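Long-range contact in protein adenylyltransferase MntA (PDB 7AE2), which neutralises the toxin HepT by transferring two AMP units in succession from ATP onto a tyrosine of the toxin: residues B[14-18]-B[73-78]. Residues are numbered along the deposited sequence; the frame is centred on the assembly and turned at random.
Sequences LSLRL and ILGEIF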
ATOM      1  N   LEU B  14      18.793   9.993  20.636  1.00 58.59           N
ATOM      2  CA  LEU B  14      18.547  10.730  19.403  1.00 57.72           C
ATOM      3  C   LEU B  14      17.238  11.508  19.444  1.00 56.01           C
ATOM      4  O   LEU B  14      17.072  12.454  18.667  1.00 55.80           O
ATOM      5  CB  LEU B  14      18.548   9.770  18.211  1.00 57.46           C
ATOM      6  CG  LEU B  14      19.883   9.101  17.869  1.00 59.64           C
ATOM      7  CD1 LEU B  14      19.698   8.051  16.785  1.00 59.64           C
ATOM      8  CD2 LEU B  14      20.914  10.136  17.443  1.00 61.23           C
ATOM      9  N   SER B  15      16.312  11.140  20.335  1.00 55.15           N
ATOM     10  CA  SER B  15      15.029  11.830  20.407  1.00 53.89           C
ATOM     11  C   SER B  15      15.144  13.231  20.996  1.00 59.58           C
ATOM     12  O   SER B  15      14.204  14.023  20.860  1.00 56.99           O
ATOM     13  CB  SER B  15      14.033  11.002  21.220  1.00 53.20           C
ATOM     14  OG  SER B  15      13.725   9.786  20.561  1.00 60.03           O
ATOM     15  N   LEU B  16      16.266  13.558  21.645  1.00 63.49           N
ATOM     16  CA  LEU B  16      16.439  14.910  22.170  1.00 72.98           C
ATOM     17  C   LEU B  16      16.534  15.939  21.052  1.00 78.58           C
ATOM     18  O   LEU B  16      16.228  17.119  21.265  1.00 81.04           O
ATOM     19  CB  LEU B  16      17.678  14.976  23.062  1.00 74.49           C
ATOM     20  CG  LEU B  16      17.646  14.066  24.289  1.00 71.94           C
ATOM     21  CD1 LEU B  16      18.846  14.331  25.183  1.00 71.86           C
ATOM     22  CD2 LEU B  16      16.343  14.250  25.053  1.00 71.45           C
ATOM     23  N   ARG B  17      16.946  15.513  19.857  1.00 82.74           N
ATOM     24  CA  ARG B  17      16.976  16.397  18.699  1.00 86.87           C
ATOM     25  C   ARG B  17      15.586  16.730  18.175  1.00 87.23           C
ATOM     26  O   ARG B  17      15.462  17.607  17.314  1.00 91.85           O
ATOM     27  CB  ARG B  17      17.804  15.763  17.579  1.00 90.41           C
ATOM     28  CG  ARG B  17      19.275  15.550  17.916  1.00 95.46           C
ATOM     29  CD  ARG B  17      19.904  14.499  17.007  1.00 98.01           C
ATOM     30  NE  ARG B  17      21.351  14.666  16.886  1.00102.77           N
ATOM     31  CZ  ARG B  17      22.242  14.156  17.732  1.00106.06           C
ATOM     32  NH1 ARG B  17      23.537  14.364  17.536  1.00107.62           N
ATOM     33  NH2 ARG B  17      21.841  13.440  18.775  1.00107.81           N
ATOM     34  N   LEU B  18      14.542  16.057  18.671  1.00 82.66           N
ATOM     35  CA  LEU B  18      13.199  16.281  18.145  1.00 77.44           C
ATOM     36  C   LEU B  18      12.592  17.582  18.653  1.00 77.53           C
ATOM     37  O   LEU B  18      11.704  18.142  17.999  1.00 75.34           O
ATOM     38  CB  LEU B  18      12.289  15.108  18.507  1.00 68.17           C
ATOM     39  CG  LEU B  18      12.538  13.794  17.769  1.00 63.61           C
ATOM     40  CD1 LEU B  18      11.661  12.699  18.348  1.00 59.11           C
ATOM     41  CD2 LEU B  18      12.267  13.971  16.287  1.00 62.61           C
ATOM     42  N   ILE B  73      10.961  12.906   9.247  1.00 53.16           N
ATOM     43  CA  ILE B  73      11.855  13.513  10.229  1.00 55.21           C
ATOM     44  C   ILE B  73      12.459  12.444  11.131  1.00 54.43           C
ATOM     45  O   ILE B  73      13.668  12.436  11.387  1.00 53.46           O
ATOM     46  CB  ILE B  73      11.107  14.585  11.043  1.00 55.76           C
ATOM     47  CG1 ILE B  73      10.700  15.754  10.142  1.00 55.71           C
ATOM     48  CG2 ILE B  73      11.965  15.075  12.202  1.00 52.88           C
ATOM     49  CD1 ILE B  73       9.931  16.840  10.863  1.00 54.74           C
ATOM     50  N   LEU B  74      11.627  11.523  11.625  1.00 51.41           N
ATOM     51  CA  LEU B  74      12.139  10.440  12.458  1.00 51.23           C
ATOM     52  C   LEU B  74      13.100   9.546  11.687  1.00 53.06           C
ATOM     53  O   LEU B  74      14.056   9.018  12.267  1.00 53.26           O
ATOM     54  CB  LEU B  74      10.981   9.611  13.018  1.00 50.20           C
ATOM     55  CG  LEU B  74      10.050  10.301  14.016  1.00 49.33           C
ATOM     56  CD1 LEU B  74       8.963   9.344  14.473  1.00 48.70           C
ATOM     57  CD2 LEU B  74      10.835  10.830  15.205  1.00 49.40           C
ATOM     58  N   GLY B  75      12.871   9.370  10.384  1.00 53.39           N
ATOM     59  CA  GLY B  75      13.744   8.512   9.602  1.00 55.17           C
ATOM     60  C   GLY B  75      15.147   9.071   9.465  1.00 56.64           C
ATOM     61  O   GLY B  75      16.130   8.329   9.547  1.00 58.04           O
ATOM     62  N   GLU B  76      15.263  10.385   9.258  1.00 58.77           N
ATOM     63  CA  GLU B  76      16.581  10.996   9.119  1.00 61.14           C
ATOM     64  C   GLU B  76      17.303  11.088  10.456  1.00 61.93           C
ATOM     65  O   GLU B  76      18.539  11.090  10.492  1.00 66.52           O
ATOM     66  CB  GLU B  76      16.452  12.384   8.488  1.00 59.15           C
ATOM     67  N   ILE B  77      16.559  11.159  11.558  1.00 59.06           N
ATOM     68  CA  ILE B  77      17.176  11.283  12.875  1.00 59.40           C
ATOM     69  C   ILE B  77      17.547   9.912  13.429  1.00 61.81           C
ATOM     70  O   ILE B  77      18.655   9.712  13.941  1.00 62.15           O
ATOM     71  CB  ILE B  77      16.242  12.052  13.828  1.00 58.12           C
ATOM     72  CG1 ILE B  77      16.127  13.514  13.384  1.00 61.69           C
ATOM     73  CG2 ILE B  77      16.735  11.959  15.266  1.00 57.48           C
ATOM     74  CD1 ILE B  77      15.194  14.342  14.235  1.00 64.35           C
ATOM     75  N   PHE B  78      16.634   8.945  13.331  1.00 55.71           N
ATOM     76  CA  PHE B  78      16.900   7.594  13.813  1.00 56.37           C
ATOM     77  C   PHE B  78      17.684   6.748  12.819  1.00 58.46           C
ATOM     78  O   PHE B  78      18.094   5.636  13.173  1.00 59.70           O
ATOM     79  CB  PHE B  78      15.585   6.886  14.153  1.00 54.95           C
ATOM     80  CG  PHE B  78      14.813   7.533  15.266  1.00 53.38           C
ATOM     81  CD1 PHE B  78      15.460   8.288  16.232  1.00 53.64           C
ATOM     82  CD2 PHE B  78      13.437   7.385  15.350  1.00 52.05           C
ATOM     83  CE1 PHE B  78      14.750   8.884  17.258  1.00 52.66           C
ATOM     84  CE2 PHE B  78      12.722   7.979  16.373  1.00 51.04           C
ATOM     85  CZ  PHE B  78      13.380   8.729  17.329  1.00 55.83           C
TER
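Apolar side chains make nearly all of this contact between the turn 14-18, which links helices 8-14 and 18-21, and the last turns of helix 70-78. Leu18 is at its centre: its CD2 lies 3.6 Å from Leu74 CD2, 3.6 Å from Ile77 CD1 and 4.2 Å from Ile73 CG2, so a branched leucine end fits between Ile77 and the pair Ile73 and Leu74 one helical turn earlier. Ile77 gives up the largest area to the other segment, 81 Å². Ile77 CD1 reaches Leu18, while Ile77 CG2 lies 3.5 Å from Leu14 O and 4.1 Å from Leu14 CB, so the beta-branched isoleucine meets three residues of the turn, Leu14, Arg17 and Leu18. Arg17 contributes only its aliphatic portion, with CD 4.4 Å from Ile77 CG2, which suits an exposed residue whose guanidinium lies beyond contact distance of residues 73-78.

The aromatic contact is made by Phe78. Leu14 CB, 4.0 Å from Phe78 CD1, and Ser15 OG, 3.4 Å from Phe78 CZ, both approach the ring edge. Ser15 is small enough to fit there, and its hydroxyl is hydrogen-bonded to Leu11 O, which satisfies the buried polar group. Within the turn, Arg17 N to Leu14 O (3.3 Å) and Leu18 N to Ser15 O (3.0 Å) are i to i-3 bonds.

Beneath this layer lies the sheet of the nucleotidyltransferase fold: Ser15, Leu18 and Phe78 all rest on Leu28 of strand 25-31, and Ser15 also touches Leu108 and Tyr109 of strand 106-110, so turn and helix pack against the same sheet.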